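4-amino-4-deoxychorismate lyase (Legionella pneumophila, PDB 3LUL) is a pyridoxal-phosphate enzyme of the class IV aminotransferase family, found as a two-subunit assembly, with its cofactor carried on a lysine as a Schiff base. Local coordinates at residues Ile33-Ser38 and Gly84-Ile89; Gly92-Arg97 and Val105-Phe110; Phe113-Gln118 and Asn237-Ile242. All coordinates share one frame; numbering follows the deposited sequence. Where two conformers were deposited one is given.

Contact 1. Residues Ile33-Ser38 and Gly84-Ile89; sequences IRVNSS and GGIKAI
Val35 holds CG1 anti to its backbone N (chi1 174°), which leaves CG2 beside that N. Ile86 likewise turns CG1 beside its own N (chi1 -67°). The two branches thereby meet diagonally across neighbouring strands, Val35 CG2 lying 3.9 Å from Ile86 CG1 as the side chains pass at a slant. Behind them runs a regular antiparallel pairing of strands 28-36 and 84-91, the short strand axes inclined at 144°. Ile33 and Ile86 form one hydrogen-bonded pair: Ile33 N gives to Ile86 O at 2.8 Å and Ile86 N returns to Ile33 O at 2.8 Å. Val35 and Gly84 form the next, with Val35 N to Gly84 O at 2.8 Å and Gly84 N to Val35 O at 2.9 Å. Between them Arg34 faces Gly85 as a non-hydrogen-bonded pair, where Gly85 CA approaches Ile33 O to 3.3 Å in a CA-H...O contact. On the Arg34 face, the arginine NE donates to Asn36 OD1 at 2.8 Å, on an oxygen lone pair. Helix 65-78 lies against the opposite face, where Trp68 and Leu72 meet Ile33 and Ile76 meets Ile86, while strand 106-113 of the same sheet flanks 84-91 on its other edge.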
loop_
_atom_site.group_PDB
_atom_site.type_symbol
_atom_site.label_atom_id
_atom_site.label_comp_id
_atom_site.label_asym_id
_atom_site.label_seq_id
_atom_site.Cartn_x
_atom_site.Cartn_y
_atom_site.Cartn_z
ATOM N N ILE B 33 -11.287 15.966 4.416
ATOM C CA ILE B 33 -11.844 16.968 5.314
ATOM C C ILE B 33 -13.240 17.358 4.815
ATOM O O ILE B 33 -13.415 17.727 3.670
ATOM C CB ILE B 33 -10.958 18.201 5.357
ATOM C CG1 ILE B 33 -9.535 17.877 5.799
ATOM C CG2 ILE B 33 -11.519 19.287 6.301
ATOM C CD1 ILE B 33 -8.496 18.872 5.252
ATOM N N ARG B 34 -14.210 17.264 5.699
ATOM C CA ARG B 34 -15.539 17.719 5.387
ATOM C C ARG B 34 -15.582 19.242 5.376
ATOM O O ARG B 34 -15.001 19.897 6.246
ATOM C CB ARG B 34 -16.518 17.168 6.390
ATOM C CG ARG B 34 -17.980 17.512 6.056
ATOM C CD ARG B 34 -18.907 16.597 6.833
ATOM N NE ARG B 34 -20.318 16.964 6.686
ATOM C CZ ARG B 34 -21.357 16.255 7.149
ATOM N NH1 ARG B 34 -21.192 15.092 7.798
ATOM N NH2 ARG B 34 -22.590 16.715 6.948
ATOM N N VAL B 35 -16.282 19.812 4.396
ATOM C CA VAL B 35 -16.498 21.245 4.351
ATOM C C VAL B 35 -18.003 21.476 4.530
ATOM O O VAL B 35 -18.811 20.892 3.781
ATOM C CB VAL B 35 -15.992 21.869 3.061
ATOM C CG1 VAL B 35 -16.386 23.347 3.005
ATOM C CG2 VAL B 35 -14.495 21.725 2.978
ATOM N N ASN B 36 -18.348 22.271 5.556
ATOM C CA ASN B 36 -19.730 22.609 5.891
ATOM C C ASN B 36 -19.879 24.114 5.884
ATOM O O ASN B 36 -19.138 24.805 6.550
ATOM C CB ASN B 36 -20.130 22.101 7.291
ATOM C CG ASN B 36 -19.904 20.608 7.489
ATOM O OD1 ASN B 36 -20.546 19.775 6.850
ATOM N ND2 ASN B 36 -19.025 20.258 8.434
ATOM N N SER B 37 -20.815 24.631 5.103
ATOM C CA SER B 37 -21.085 26.061 5.025
ATOM C C SER B 37 -19.817 26.881 4.754
ATOM O O SER B 37 -19.586 27.931 5.363
ATOM C CB SER B 37 -21.843 26.530 6.270
ATOM O OG SER B 37 -22.943 25.669 6.572
ATOM N N SER B 38 -19.007 26.359 3.833
ATOM C CA SER B 38 -17.770 26.974 3.344
ATOM C C SER B 38 -16.643 26.972 4.364
ATOM O O SER B 38 -15.647 27.654 4.162
ATOM C CB SER B 38 -18.007 28.401 2.858
ATOM O OG SER B 38 -19.094 28.422 1.960
ATOM N N GLY B 84 -19.262 20.121 1.030
ATOM C CA GLY B 84 -18.459 19.200 0.188
ATOM C C GLY B 84 -17.249 18.694 0.936
ATOM O O GLY B 84 -17.294 18.566 2.161
ATOM N N GLY B 85 -16.183 18.387 0.199
ATOM C CA GLY B 85 -14.950 17.921 0.808
ATOM C C GLY B 85 -13.698 18.519 0.243
ATOM O O GLY B 85 -13.689 19.052 -0.882
ATOM N N ILE B 86 -12.622 18.429 1.039
ATOM C CA ILE B 86 -11.276 18.716 0.549
ATOM C C ILE B 86 -10.353 17.557 0.917
ATOM O O ILE B 86 -10.388 17.070 2.043
ATOM C CB ILE B 86 -10.646 19.996 1.163
ATOM C CG1 ILE B 86 -11.360 21.263 0.741
ATOM C CG2 ILE B 86 -9.164 20.121 0.735
ATOM C CD1 ILE B 86 -10.858 22.503 1.472
ATOM N N LYS B 87 -9.570 17.095 -0.058
ATOM C CA LYS B 87 -8.549 16.055 0.186
ATOM C C LYS B 87 -7.178 16.703 0.121
ATOM O O LYS B 87 -6.870 17.406 -0.836
ATOM C CB LYS B 87 -8.676 14.927 -0.827
ATOM C CG LYS B 87 -7.818 13.702 -0.502
ATOM C CD LYS B 87 -8.119 12.521 -1.465
ATOM C CE LYS B 87 -7.082 11.403 -1.309
ATOM N NZ LYS B 87 -7.477 10.150 -2.069
ATOM N N ALA B 88 -6.376 16.518 1.163
ATOM C CA ALA B 88 -4.969 16.975 1.190
ATOM C C ALA B 88 -4.108 15.740 1.001
ATOM O O ALA B 88 -4.346 14.746 1.658
ATOM C CB ALA B 88 -4.648 17.599 2.502
ATOM N N ILE B 89 -3.176 15.766 0.047
ATOM C CA ILE B 89 -2.232 14.678 -0.168
ATOM C C ILE B 89 -0.823 15.218 0.037
ATOM O O ILE B 89 -0.469 16.205 -0.582
ATOM C CB ILE B 89 -2.335 14.058 -1.588
ATOM C CG1 ILE B 89 -3.767 13.602 -1.895
ATOM C CG2 ILE B 89 -1.395 12.858 -1.708
ATOM C CD1 ILE B 89 -3.931 13.086 -3.356
#

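Contact 2. Residues Gly92-Arg97 and Val105-Phe110; sequences GGPASR and VSQLIF
Gly92 starts the contact with its carbonyl, whose O stands 3.9 Å from Ser106 CA just after strand 84-91 has ended. Gly93 comes closer. Its CA approaches Val105 O to 3.5 Å in a nearly straight CA-H...O contact, and that oxygen lies on the side where a side chain would project. At its backbone angles a CB would also jam against Gly92 O, which by itself calls for glycine. Pro94 then touches Gln107 through CD alone, the side chains crossing at about a right angle, with Pro94 CD 3.9 Å from Gln107 CG and close to the amide nitrogen as well. The carbonyl of Pro94 completes the link through water 1, which donates to Pro94 O at 2.7 Å and accepts from Val105 N at 2.9 Å. The bend of Gln107 at chi2 (-81°) folds its chain back, and NE2 donates to Val105 O at 3.1 Å. The bond is almost straight (176° at the hydrogen) and lies in the glutamine's amide plane, yet NE2 sits well above the carbonyl plane of Val105, 68° out of it. Arg5 NH1 binds Gln107 OE1, fixing the amide at both ends, and Ser106 OG is bonded to Pro60 O. The contact thus closes the base of the loop joining neighbouring antiparallel strands 84-91 and 106-113, with strand 4-6 pairing along the far edge of 106-113.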
loop_
_atom_site.group_PDB
_atom_site.type_symbol
_atom_site.label_atom_id
_atom_site.label_comp_id
_atom_site.label_asym_id
_atom_site.label_seq_id
_atom_site.Cartn_x
_atom_site.Cartn_y
_atom_site.Cartn_z
ATOM N N GLY B 92 6.144 12.231 -0.198
ATOM C CA GLY B 92 7.539 12.259 0.273
ATOM C C GLY B 92 8.392 13.174 -0.587
ATOM O O GLY B 92 9.388 13.730 -0.132
ATOM N N GLY B 93 7.992 13.367 -1.836
ATOM C CA GLY B 93 8.636 14.334 -2.725
ATOM C C GLY B 93 9.649 13.731 -3.677
ATOM O O GLY B 93 9.974 12.535 -3.574
ATOM N N PRO B 94 10.164 14.562 -4.626
ATOM C CA PRO B 94 11.211 14.133 -5.534
ATOM C C PRO B 94 12.422 13.684 -4.769
ATOM O O PRO B 94 12.793 14.300 -3.777
ATOM C CB PRO B 94 11.565 15.397 -6.329
ATOM C CG PRO B 94 10.419 16.269 -6.226
ATOM C CD PRO B 94 9.669 15.913 -4.955
ATOM N N ALA B 95 13.049 12.622 -5.236
ATOM C CA ALA B 95 14.237 12.118 -4.576
ATOM C C ALA B 95 15.002 11.282 -5.556
ATOM O O ALA B 95 14.432 10.832 -6.562
ATOM C CB ALA B 95 13.848 11.271 -3.368
ATOM N N SER B 96 16.271 11.035 -5.244
ATOM C CA SER B 96 17.088 10.105 -6.021
ATOM C C SER B 96 16.496 8.720 -5.883
ATOM O O SER B 96 15.764 8.428 -4.913
ATOM C CB SER B 96 18.539 10.063 -5.525
ATOM O OG SER B 96 19.269 11.195 -5.930
ATOM N N ARG B 97 16.817 7.866 -6.836
ATOM C CA ARG B 97 16.284 6.519 -6.850
ATOM C C ARG B 97 16.813 5.697 -5.668
ATOM O O ARG B 97 17.967 5.825 -5.284
ATOM C CB ARG B 97 16.646 5.861 -8.175
ATOM C CG ARG B 97 15.936 4.592 -8.425
ATOM C CD ARG B 97 16.461 3.911 -9.689
ATOM N NE ARG B 97 16.719 2.501 -9.402
ATOM C CZ ARG B 97 15.787 1.560 -9.245
ATOM N NH1 ARG B 97 14.486 1.834 -9.360
ATOM N NH2 ARG B 97 16.169 0.319 -8.971
ATOM N N VAL B 105 12.301 17.752 0.175
ATOM C CA VAL B 105 11.135 18.645 0.147
ATOM C C VAL B 105 9.859 17.848 -0.151
ATOM O O VAL B 105 9.692 17.283 -1.247
ATOM C CB VAL B 105 11.301 19.820 -0.860
ATOM C CG1 VAL B 105 10.061 20.756 -0.827
ATOM C CG2 VAL B 105 12.600 20.600 -0.576
ATOM N N SER B 106 8.988 17.772 0.842
ATOM C CA SER B 106 7.680 17.163 0.654
ATOM C C SER B 106 6.750 18.120 -0.106
ATOM O O SER B 106 6.973 19.334 -0.164
ATOM C CB SER B 106 7.092 16.720 1.996
ATOM O OG SER B 106 7.006 17.790 2.920
ATOM N N GLN B 107 5.723 17.545 -0.720
ATOM C CA GLN B 107 4.855 18.279 -1.608
ATOM C C GLN B 107 3.446 18.054 -1.095
ATOM O O GLN B 107 3.089 16.959 -0.713
ATOM C CB GLN B 107 5.023 17.783 -3.044
ATOM C CG GLN B 107 6.491 17.581 -3.482
ATOM C CD GLN B 107 7.153 18.860 -3.903
ATOM O OE1 GLN B 107 6.622 19.579 -4.752
ATOM N NE2 GLN B 107 8.319 19.170 -3.314
ATOM N N LEU B 108 2.665 19.110 -1.061
ATOM C CA LEU B 108 1.308 19.042 -0.599
ATOM C C LEU B 108 0.398 19.525 -1.723
ATOM O O LEU B 108 0.689 20.569 -2.350
ATOM C CB LEU B 108 1.204 19.916 0.627
ATOM C CG LEU B 108 -0.006 19.929 1.532
ATOM C CD1 LEU B 108 -0.474 18.502 1.928
ATOM C CD2 LEU B 108 0.344 20.785 2.738
ATOM N N ILE B 109 -0.660 18.761 -2.016
ATOM C CA ILE B 109 -1.703 19.167 -2.957
ATOM C C ILE B 109 -3.073 19.125 -2.266
ATOM O O ILE B 109 -3.382 18.187 -1.528
ATOM C CB ILE B 109 -1.703 18.306 -4.234
ATOM C CG1 ILE B 109 -0.424 18.581 -5.039
ATOM C CG2 ILE B 109 -2.991 18.543 -5.116
ATOM C CD1 ILE B 109 -0.278 17.701 -6.317
ATOM N N PHE B 110 -3.869 20.173 -2.493
ATOM C CA PHE B 110 -5.271 20.203 -2.050
ATOM C C PHE B 110 -6.231 20.155 -3.222
ATOM O O PHE B 110 -6.026 20.827 -4.240
ATOM C CB PHE B 110 -5.568 21.484 -1.282
ATOM C CG PHE B 110 -4.706 21.692 -0.085
ATOM C CD1 PHE B 110 -5.121 21.207 1.158
ATOM C CD2 PHE B 110 -3.506 22.408 -0.176
ATOM C CE1 PHE B 110 -4.347 21.418 2.286
ATOM C CE2 PHE B 110 -2.732 22.625 0.951
ATOM C CZ PHE B 110 -3.155 22.139 2.180
HETATM O O HOH W 1 12.044 16.596 -2.473
#

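Contact 3. Residues Phe113-Gln118 and Asn237-Ile242; sequences FNYSIQ and NSLQGI. With PO4 (phosphate ion), chain G.
Leu239 and Gln240 belong to a tight turn between strands 232-237 and 241-248 that borders the cofactor site, and they meet the linker 113-118 between the two sheets. The turn contains an Asx motif, with Asn237 OD1 accepting from Gln240 N at 2.7 Å, while Ser238 OG binds the phosphate of the modified lysine at position 141. Tyr115 places CG between its backbone N and carbonyl carbon (chi1 71°), and the ring edge lies close to Leu239 O; OH donates to that oxygen at 2.7 Å, on a lone pair in the carbonyl plane. Leu239 uses both branches: CD2 lies 3.8 Å from Tyr115 CZ, and CD1 meets Phe113 CZ at 3.9 Å, tip to tip and at the ring edge. Gln240, bent at chi2 (-70°), slides past Tyr115 and Ile117 to reach linker backbone with both ends of its amide. OE1 accepts from Gln118 N at 2.8 Å, and NE2 gives a weak bond to Ser116 O at 3.3 Å. The amide of Gln118 stacks on it, the planes 27° apart. On the linker's other side, Ser116 N and OG bind a phosphate ion, probably from the crystallisation liquor, with OG 2.6 Å from its O2. Acceptor and donor on one amide thus match the linker's N-H and carbonyl, which favours one rotation of the Gln240 end group, although the NE2 side is held only weakly.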
loop_
_atom_site.group_PDB
_atom_site.type_symbol
_atom_site.label_atom_id
_atom_site.label_comp_id
_atom_site.label_asym_id
_atom_site.label_seq_id
_atom_site.Cartn_x
_atom_site.Cartn_y
_atom_site.Cartn_z
ATOM N N PHE B 113 -13.955 18.639 -3.756
ATOM C CA PHE B 113 -14.941 17.829 -4.454
ATOM C C PHE B 113 -16.296 18.000 -3.808
ATOM O O PHE B 113 -16.431 18.414 -2.651
ATOM C CB PHE B 113 -14.535 16.353 -4.468
ATOM C CG PHE B 113 -14.255 15.787 -3.108
ATOM C CD1 PHE B 113 -12.985 15.907 -2.537
ATOM C CD2 PHE B 113 -15.244 15.126 -2.391
ATOM C CE1 PHE B 113 -12.706 15.372 -1.265
ATOM C CE2 PHE B 113 -14.978 14.571 -1.129
ATOM C CZ PHE B 113 -13.718 14.700 -0.554
ATOM N N ASN B 114 -17.310 17.695 -4.588
ATOM C CA ASN B 114 -18.683 17.689 -4.126
ATOM C C ASN B 114 -19.141 16.244 -4.051
ATOM O O ASN B 114 -18.770 15.428 -4.904
ATOM C CB ASN B 114 -19.548 18.473 -5.088
ATOM C CG ASN B 114 -19.379 19.950 -4.936
ATOM O OD1 ASN B 114 -18.478 20.548 -5.533
ATOM N ND2 ASN B 114 -20.219 20.555 -4.114
ATOM N N TYR B 115 -19.955 15.919 -3.052
ATOM C CA TYR B 115 -20.450 14.549 -2.881
ATOM C C TYR B 115 -21.755 14.547 -2.091
ATOM O O TYR B 115 -22.032 15.501 -1.369
ATOM C CB TYR B 115 -19.402 13.702 -2.160
ATOM C CG TYR B 115 -19.233 14.068 -0.701
ATOM C CD1 TYR B 115 -18.450 15.143 -0.321
ATOM C CD2 TYR B 115 -19.886 13.350 0.290
ATOM C CE1 TYR B 115 -18.318 15.484 1.015
ATOM C CE2 TYR B 115 -19.752 13.674 1.618
ATOM C CZ TYR B 115 -18.957 14.737 1.986
ATOM O OH TYR B 115 -18.841 15.058 3.307
ATOM N N SER B 116 -22.541 13.481 -2.253
ATOM C CA SER B 116 -23.800 13.281 -1.531
ATOM C C SER B 116 -23.591 12.397 -0.298
ATOM O O SER B 116 -22.944 11.366 -0.380
ATOM C CB SER B 116 -24.861 12.609 -2.431
ATOM O OG SER B 116 -25.314 13.457 -3.486
ATOM N N ILE B 117 -24.161 12.799 0.835
ATOM C CA ILE B 117 -24.206 11.947 2.012
ATOM C C ILE B 117 -25.191 10.808 1.745
ATOM O O ILE B 117 -26.325 11.036 1.398
ATOM C CB ILE B 117 -24.510 12.746 3.305
ATOM C CG1 ILE B 117 -23.286 13.607 3.666
ATOM C CG2 ILE B 117 -24.805 11.801 4.481
ATOM C CD1 ILE B 117 -23.543 14.691 4.708
ATOM N N GLN B 118 -24.699 9.576 1.850
ATOM C CA GLN B 118 -25.488 8.369 1.629
ATOM C C GLN B 118 -26.263 8.021 2.908
ATOM O O GLN B 118 -25.658 7.853 3.963
ATOM C CB GLN B 118 -24.564 7.225 1.251
ATOM C CG GLN B 118 -23.869 7.425 -0.104
ATOM C CD GLN B 118 -22.342 7.267 -0.032
ATOM O OE1 GLN B 118 -21.818 6.399 0.678
ATOM N NE2 GLN B 118 -21.625 8.109 -0.779
ATOM N N ASN B 237 -16.908 8.218 9.814
ATOM C CA ASN B 237 -15.805 8.897 9.155
ATOM C C ASN B 237 -16.149 10.369 8.910
ATOM O O ASN B 237 -17.278 10.794 9.165
ATOM C CB ASN B 237 -15.341 8.176 7.882
ATOM C CG ASN B 237 -16.363 8.187 6.754
ATOM O OD1 ASN B 237 -17.243 9.039 6.691
ATOM N ND2 ASN B 237 -16.219 7.240 5.824
ATOM N N SER B 238 -15.166 11.143 8.465
ATOM C CA SER B 238 -15.324 12.608 8.418
ATOM C C SER B 238 -16.296 13.005 7.349
ATOM O O SER B 238 -17.043 13.934 7.542
ATOM C CB SER B 238 -13.984 13.309 8.120
ATOM O OG SER B 238 -13.142 13.263 9.222
ATOM N N LEU B 239 -16.285 12.307 6.213
ATOM C CA LEU B 239 -17.161 12.695 5.106
ATOM C C LEU B 239 -18.605 12.292 5.291
ATOM O O LEU B 239 -19.509 13.054 4.927
ATOM C CB LEU B 239 -16.667 12.193 3.749
ATOM C CG LEU B 239 -15.330 12.724 3.288
ATOM C CD1 LEU B 239 -14.942 12.037 1.950
ATOM C CD2 LEU B 239 -15.348 14.220 3.166
ATOM N N GLN B 240 -18.837 11.112 5.842
ATOM C CA GLN B 240 -20.198 10.599 5.952
ATOM C C GLN B 240 -20.799 10.739 7.349
ATOM O O GLN B 240 -21.993 10.620 7.481
ATOM C CB GLN B 240 -20.258 9.130 5.455
ATOM C CG GLN B 240 -20.063 8.967 3.916
ATOM C CD GLN B 240 -21.246 9.481 3.073
ATOM O OE1 GLN B 240 -22.426 9.441 3.512
ATOM N NE2 GLN B 240 -20.943 9.956 1.849
ATOM N N GLY B 241 -19.986 11.039 8.366
ATOM C CA GLY B 241 -20.422 11.042 9.743
ATOM C C GLY B 241 -20.781 9.622 10.123
ATOM O O GLY B 241 -20.029 8.679 9.840
ATOM N N ILE B 242 -21.932 9.459 10.742
ATOM C CA ILE B 242 -22.384 8.159 11.173
ATOM C C ILE B 242 -23.195 7.526 10.041
ATOM O O ILE B 242 -24.120 8.167 9.483
ATOM C CB ILE B 242 -23.235 8.273 12.473
ATOM C CG1 ILE B 242 -22.329 8.589 13.655
ATOM C CG2 ILE B 242 -24.038 6.988 12.711
ATOM C CD1 ILE B 242 -23.049 8.860 14.966
HETATM P P PO4 G . -22.981 12.483 -5.934
HETATM O O1 PO4 G . -21.950 13.584 -6.053
HETATM O O2 PO4 G . -24.367 13.069 -5.829
HETATM O O3 PO4 G . -22.948 11.577 -7.127
HETATM O O4 PO4 G . -22.612 11.714 -4.677
HETATM O O HOH W 2 -23.656 8.672 5.941
#

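In the fold
Contacts 1 and 2 share one sheet, their centres about 22 Å apart: a probable hydrogen bond from Ile89 N to Ile109 O (2.9 Å) joins the adjacent strands, and Ala88 packs on Phe110. Contact 3 lies nearer to contact 1, centre to centre about 10 Å, and probably bonds to it through Gly85 N and Phe113 O at 2.9 Å. Arg34 CD also approaches Ser238 O to 3.3 Å, bringing the strand pair of contact 1 to the turn whose Ser238 OG hydrogen-bonds the cofactor phosphate. The centres of contacts 2 and 3 are about 28 Å apart within a chain, but Arg97 of one subunit makes a cation-pi contact with Phe113 of the neighbouring subunit and packs on its Tyr115 and Leu239.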